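Local coordinates for Lin0431 protein (Listeria innocua, PDB 3LD7) that is of unknown function but forms a compact, mostly beta-stranded domain of the NusG domain II family, at residues 56-64 / 76-84. Residues are numbered along the deposited sequence; the frame is centred on the assembly and turned at random.
Sequences EDNSPDQVG and TIVCLPHKV
Ser59 lays its CB over one face of the His82 ring, a CH-pi contact displaced from the ring centre, with CB 4.2 Å from the ring centroid, and the same carbon rests 3.6 Å from Cys79 SG. The sulfur gets there because it is anti to the backbone N of its residue (chi1 177°). This buried side is the tight part of the contact, and it continues at Gly64, whose CA lies 3.1 Å from Val78 O while Ile77 CG2 packs against its carbonyl oxygen. At the ring's edge Asn58 OD1 sits 3.2 Å from His82 CE1, the amide and ring planes 77° apart; the amide itself is held by the backbone of Ala40 and Tyr42. Ser59 is held within its own loop: Asp57 OD1 accepts hydrogen bonds from both Ser59 N and Ser59 OG, which reach it from the same face of the carboxylate, and Ser59 OG in turn accepts from Gln62 N. No direct hydrogen bond joins the two segments. One water, in the plane of the His82 ring at its rim, links Asn58 O to His82 NE2. On the looser, more solvent-exposed side another donates to Asp61 OD2 and accepts from Leu80 N. Here the Pro60 and Pro81 rings slide past each other in opposite directions, Pro60 CD 3.8 Å from Pro81 CB, and the Asp61 carboxylate abuts Pro81 CG and CD. The Asx turn and ST motif of 57-62 thus shape a loop that packs against a type I turn plus G1 bulge, the classic link of the two-stranded hairpin 76-79/84-90.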
ATOM      1  N   GLU A  56      -6.121   1.536  -7.530  1.00 17.33           N
ATOM      2  CA  GLU A  56      -6.216   1.200  -8.936  1.00 18.71           C
ATOM      3  C   GLU A  56      -4.821   0.962  -9.451  1.00 16.86           C
ATOM      4  O   GLU A  56      -3.863   1.581  -8.983  1.00 16.45           O
ATOM      5  CB  GLU A  56      -6.887   2.366  -9.669  1.00 23.32           C
ATOM      6  CG  GLU A  56      -6.851   2.337 -11.156  1.00 31.19           C
ATOM      7  CD  GLU A  56      -7.094   3.731 -11.725  1.00 36.14           C
ATOM      8  OE1 GLU A  56      -8.022   4.419 -11.256  1.00 38.69           O
ATOM      9  OE2 GLU A  56      -6.331   4.155 -12.606  1.00 38.20           O
ATOM     10  N   ASP A  57      -4.690   0.049 -10.407  1.00 15.91           N
ATOM     11  CA  ASP A  57      -3.408  -0.164 -11.067  1.00 15.09           C
ATOM     12  C   ASP A  57      -3.631  -0.843 -12.401  1.00 15.08           C
ATOM     13  O   ASP A  57      -4.758  -1.281 -12.682  1.00 15.92           O
ATOM     14  CB  ASP A  57      -2.368  -0.898 -10.174  1.00 15.54           C
ATOM     15  CG  ASP A  57      -2.689  -2.346  -9.923  1.00 16.65           C
ATOM     16  OD1 ASP A  57      -3.099  -3.066 -10.866  1.00 17.92           O
ATOM     17  OD2 ASP A  57      -2.442  -2.791  -8.774  1.00 18.04           O
ATOM     18  N   ASN A  58      -2.595  -0.866 -13.242  1.00 14.19           N
ATOM     19  CA  ASN A  58      -2.689  -1.566 -14.520  1.00 13.53           C
ATOM     20  C   ASN A  58      -1.950  -2.898 -14.545  1.00 13.86           C
ATOM     21  O   ASN A  58      -1.499  -3.375 -15.606  1.00 15.05           O
ATOM     22  CB  ASN A  58      -2.304  -0.658 -15.693  1.00 13.57           C
ATOM     23  CG  ASN A  58      -0.891  -0.144 -15.606  1.00 14.24           C
ATOM     24  OD1 ASN A  58      -0.202  -0.332 -14.605  1.00 14.76           O
ATOM     25  ND2 ASN A  58      -0.455   0.535 -16.661  1.00 14.86           N
ATOM     26  N   SER A  59      -1.822  -3.502 -13.372  1.00 14.50           N
ATOM     27  CA  SER A  59      -1.228  -4.833 -13.317  1.00 14.42           C
ATOM     28  C   SER A  59      -2.079  -5.820 -14.107  1.00 16.61           C
ATOM     29  O   SER A  59      -3.303  -5.673 -14.209  1.00 18.64           O
ATOM     30  CB  SER A  59      -1.061  -5.309 -11.862  1.00 16.81           C
ATOM     31  OG  SER A  59      -2.311  -5.614 -11.242  1.00 16.84           O
ATOM     32  N   PRO A  60      -1.422  -6.832 -14.682  1.00 17.35           N
ATOM     33  CA  PRO A  60      -2.200  -7.820 -15.434  1.00 18.88           C
ATOM     34  C   PRO A  60      -3.097  -8.681 -14.547  1.00 18.53           C
ATOM     35  O   PRO A  60      -4.119  -9.176 -15.048  1.00 20.61           O
ATOM     36  CB  PRO A  60      -1.124  -8.662 -16.122  1.00 16.65           C
ATOM     37  CG  PRO A  60       0.119  -8.461 -15.277  1.00 18.05           C
ATOM     38  CD  PRO A  60       0.033  -7.050 -14.776  1.00 17.41           C
ATOM     39  N   ASP A  61      -2.732  -8.866 -13.277  1.00 16.87           N
ATOM     40  CA  ASP A  61      -3.411  -9.858 -12.429  1.00 16.99           C
ATOM     41  C   ASP A  61      -4.404  -9.242 -11.444  1.00 17.25           C
ATOM     42  O   ASP A  61      -5.327  -9.917 -10.975  1.00 19.90           O
ATOM     43  CB  ASP A  61      -2.405 -10.769 -11.691  1.00 18.53           C
ATOM     44  CG  ASP A  61      -1.415  -9.998 -10.815  1.00 22.77           C
ATOM     45  OD1 ASP A  61      -1.322  -8.769 -10.958  1.00 25.05           O
ATOM     46  OD2 ASP A  61      -0.691 -10.632  -9.999  1.00 23.58           O
ATOM     47  N   GLN A  62      -4.213  -7.957 -11.126  1.00 15.58           N
ATOM     48  CA  GLN A  62      -5.120  -7.257 -10.197  1.00 15.25           C
ATOM     49  C   GLN A  62      -5.228  -7.870  -8.785  1.00 16.26           C
ATOM     50  O   GLN A  62      -6.157  -7.584  -8.046  1.00 17.93           O
ATOM     51  CB  GLN A  62      -6.519  -7.106 -10.810  1.00 16.65           C
ATOM     52  CG  GLN A  62      -6.526  -6.299 -12.079  1.00 17.05           C
ATOM     53  CD  GLN A  62      -6.287  -4.834 -11.812  1.00 18.76           C
ATOM     54  OE1 GLN A  62      -7.052  -4.179 -11.083  1.00 20.66           O
ATOM     55  NE2 GLN A  62      -5.225  -4.308 -12.393  1.00 18.65           N
ATOM     56  N   VAL A  63      -4.261  -8.683  -8.401  1.00 15.56           N
ATOM     57  CA  VAL A  63      -4.329  -9.370  -7.121  1.00 16.32           C
ATOM     58  C   VAL A  63      -4.279  -8.390  -5.959  1.00 15.09           C
ATOM     59  O   VAL A  63      -5.036  -8.511  -5.006  1.00 17.25           O
ATOM     60  CB  VAL A  63      -3.175 -10.399  -6.993  1.00 17.76           C
ATOM     61  CG1 VAL A  63      -2.976 -10.833  -5.541  1.00 19.01           C
ATOM     62  CG2 VAL A  63      -3.435 -11.560  -7.907  1.00 20.13           C
ATOM     63  N   GLY A  64      -3.395  -7.404  -6.039  1.00 15.25           N
ATOM     64  CA  GLY A  64      -3.261  -6.454  -4.946  1.00 16.40           C
ATOM     65  C   GLY A  64      -4.492  -5.580  -4.800  1.00 15.07           C
ATOM     66  O   GLY A  64      -4.982  -5.341  -3.681  1.00 16.15           O
ATOM     67  N   THR A  76      -0.850  -7.571   4.658  1.00 18.60           N
ATOM     68  CA  THR A  76      -0.021  -7.224   3.509  1.00 16.32           C
ATOM     69  C   THR A  76      -0.851  -7.003   2.272  1.00 16.35           C
ATOM     70  O   THR A  76      -1.999  -7.465   2.178  1.00 17.94           O
ATOM     71  CB  THR A  76       0.990  -8.352   3.191  1.00 18.43           C
ATOM     72  OG1 THR A  76       0.289  -9.586   2.929  1.00 21.76           O
ATOM     73  CG2 THR A  76       1.941  -8.557   4.352  1.00 20.24           C
ATOM     74  N   ILE A  77      -0.262  -6.281   1.329  1.00 15.92           N
ATOM     75  CA  ILE A  77      -0.803  -6.173  -0.022  1.00 14.39           C
ATOM     76  C   ILE A  77       0.337  -6.412  -0.972  1.00 14.93           C
ATOM     77  O   ILE A  77       1.444  -5.932  -0.756  1.00 15.14           O
ATOM     78  CB  ILE A  77      -1.379  -4.761  -0.318  1.00 14.44           C
ATOM     79  CG1 ILE A  77      -2.425  -4.383   0.726  1.00 17.29           C
ATOM     80  CG2 ILE A  77      -2.013  -4.722  -1.725  1.00 17.33           C
ATOM     81  CD1 ILE A  77      -2.838  -2.903   0.659  1.00 18.82           C
ATOM     82  N   VAL A  78       0.111  -7.186  -2.018  1.00 14.01           N
ATOM     83  CA  VAL A  78       1.201  -7.400  -2.956  1.00 15.96           C
ATOM     84  C   VAL A  78       0.731  -7.202  -4.383  1.00 14.76           C
ATOM     85  O   VAL A  78      -0.359  -7.657  -4.773  1.00 16.18           O
ATOM     86  CB  VAL A  78       1.812  -8.777  -2.792  1.00 20.96           C
ATOM     87  CG1 VAL A  78       0.746  -9.796  -2.969  1.00 25.20           C
ATOM     88  CG2 VAL A  78       2.935  -8.976  -3.788  1.00 24.25           C
ATOM     89  N   CYS A  79       1.542  -6.496  -5.160  1.00 14.49           N
ATOM     90  CA  CYS A  79       1.351  -6.433  -6.604  1.00 13.96           C
ATOM     91  C   CYS A  79       2.629  -6.960  -7.188  1.00 13.01           C
ATOM     92  O   CYS A  79       3.604  -6.228  -7.356  1.00 14.23           O
ATOM     93  CB  CYS A  79       1.075  -5.008  -7.114  1.00 14.92           C
ATOM     94  SG  CYS A  79       0.917  -4.973  -8.928  1.00 18.01           S
ATOM     95  N   LEU A  80       2.644  -8.268  -7.445  1.00 14.00           N
ATOM     96  CA  LEU A  80       3.892  -8.935  -7.852  1.00 15.18           C
ATOM     97  C   LEU A  80       4.483  -8.427  -9.187  1.00 15.14           C
ATOM     98  O   LEU A  80       5.664  -8.118  -9.265  1.00 15.29           O
ATOM     99  CB  LEU A  80       3.733 -10.465  -7.840  1.00 19.47           C
ATOM    100  CG  LEU A  80       4.818 -11.148  -7.034  1.00 25.33           C
ATOM    101  CD1 LEU A  80       4.541 -12.611  -6.934  1.00 23.72           C
ATOM    102  CD2 LEU A  80       6.187 -10.895  -7.652  1.00 29.69           C
ATOM    103  N   PRO A  81       3.654  -8.288 -10.221  1.00 13.88           N
ATOM    104  CA  PRO A  81       4.205  -7.809 -11.503  1.00 14.21           C
ATOM    105  C   PRO A  81       4.877  -6.450 -11.408  1.00 14.37           C
ATOM    106  O   PRO A  81       5.828  -6.183 -12.159  1.00 17.02           O
ATOM    107  CB  PRO A  81       2.968  -7.741 -12.421  1.00 16.15           C
ATOM    108  CG  PRO A  81       2.047  -8.802 -11.834  1.00 15.55           C
ATOM    109  CD  PRO A  81       2.241  -8.670 -10.333  1.00 14.47           C
ATOM    110  N   HIS A  82       4.389  -5.591 -10.515  1.00 13.39           N
ATOM    111  CA  HIS A  82       5.004  -4.267 -10.355  1.00 11.65           C
ATOM    112  C   HIS A  82       5.984  -4.218  -9.198  1.00 12.13           C
ATOM    113  O   HIS A  82       6.540  -3.149  -8.892  1.00 13.60           O
ATOM    114  CB  HIS A  82       3.915  -3.213 -10.158  1.00 12.46           C
ATOM    115  CG  HIS A  82       3.023  -3.048 -11.355  1.00 13.05           C
ATOM    116  ND1 HIS A  82       1.985  -2.141 -11.392  1.00 12.52           N
ATOM    117  CD2 HIS A  82       3.008  -3.680 -12.560  1.00 13.35           C
ATOM    118  CE1 HIS A  82       1.382  -2.205 -12.569  1.00 13.40           C
ATOM    119  NE2 HIS A  82       1.970  -3.148 -13.290  1.00 13.46           N
ATOM    120  N   LYS A  83       6.155  -5.344  -8.512  1.00 12.49           N
ATOM    121  CA  LYS A  83       7.113  -5.457  -7.392  1.00 12.55           C
ATOM    122  C   LYS A  83       6.768  -4.533  -6.230  1.00 12.79           C
ATOM    123  O   LYS A  83       7.653  -4.060  -5.487  1.00 14.27           O
ATOM    124  CB  LYS A  83       8.559  -5.244  -7.865  1.00 14.52           C
ATOM    125  CG  LYS A  83       8.929  -6.148  -9.064  1.00 16.00           C
ATOM    126  CD  LYS A  83      10.400  -6.029  -9.410  1.00 19.44           C
ATOM    127  CE  LYS A  83      10.726  -6.863 -10.637  1.00 23.12           C
ATOM    128  NZ  LYS A  83      12.161  -6.833 -10.994  1.00 26.06           N
ATOM    129  N   VAL A  84       5.478  -4.294  -6.055  1.00 12.23           N
ATOM    130  CA  VAL A  84       5.026  -3.404  -4.994  1.00 14.23           C
ATOM    131  C   VAL A  84       4.546  -4.226  -3.827  1.00 14.41           C
ATOM    132  O   VAL A  84       3.816  -5.212  -4.003  1.00 15.20           O
ATOM    133  CB  VAL A  84       3.914  -2.443  -5.498  1.00 13.82           C
ATOM    134  CG1 VAL A  84       3.245  -1.721  -4.313  1.00 16.53           C
ATOM    135  CG2 VAL A  84       4.523  -1.415  -6.474  1.00 15.04           C
TER
HETATM  136  O   HOH W   1       1.309  -3.538 -15.962  1.00 15.95           O
HETATM  137  O   HOH W   2       0.237  -9.746  -7.559  1.00 20.60           O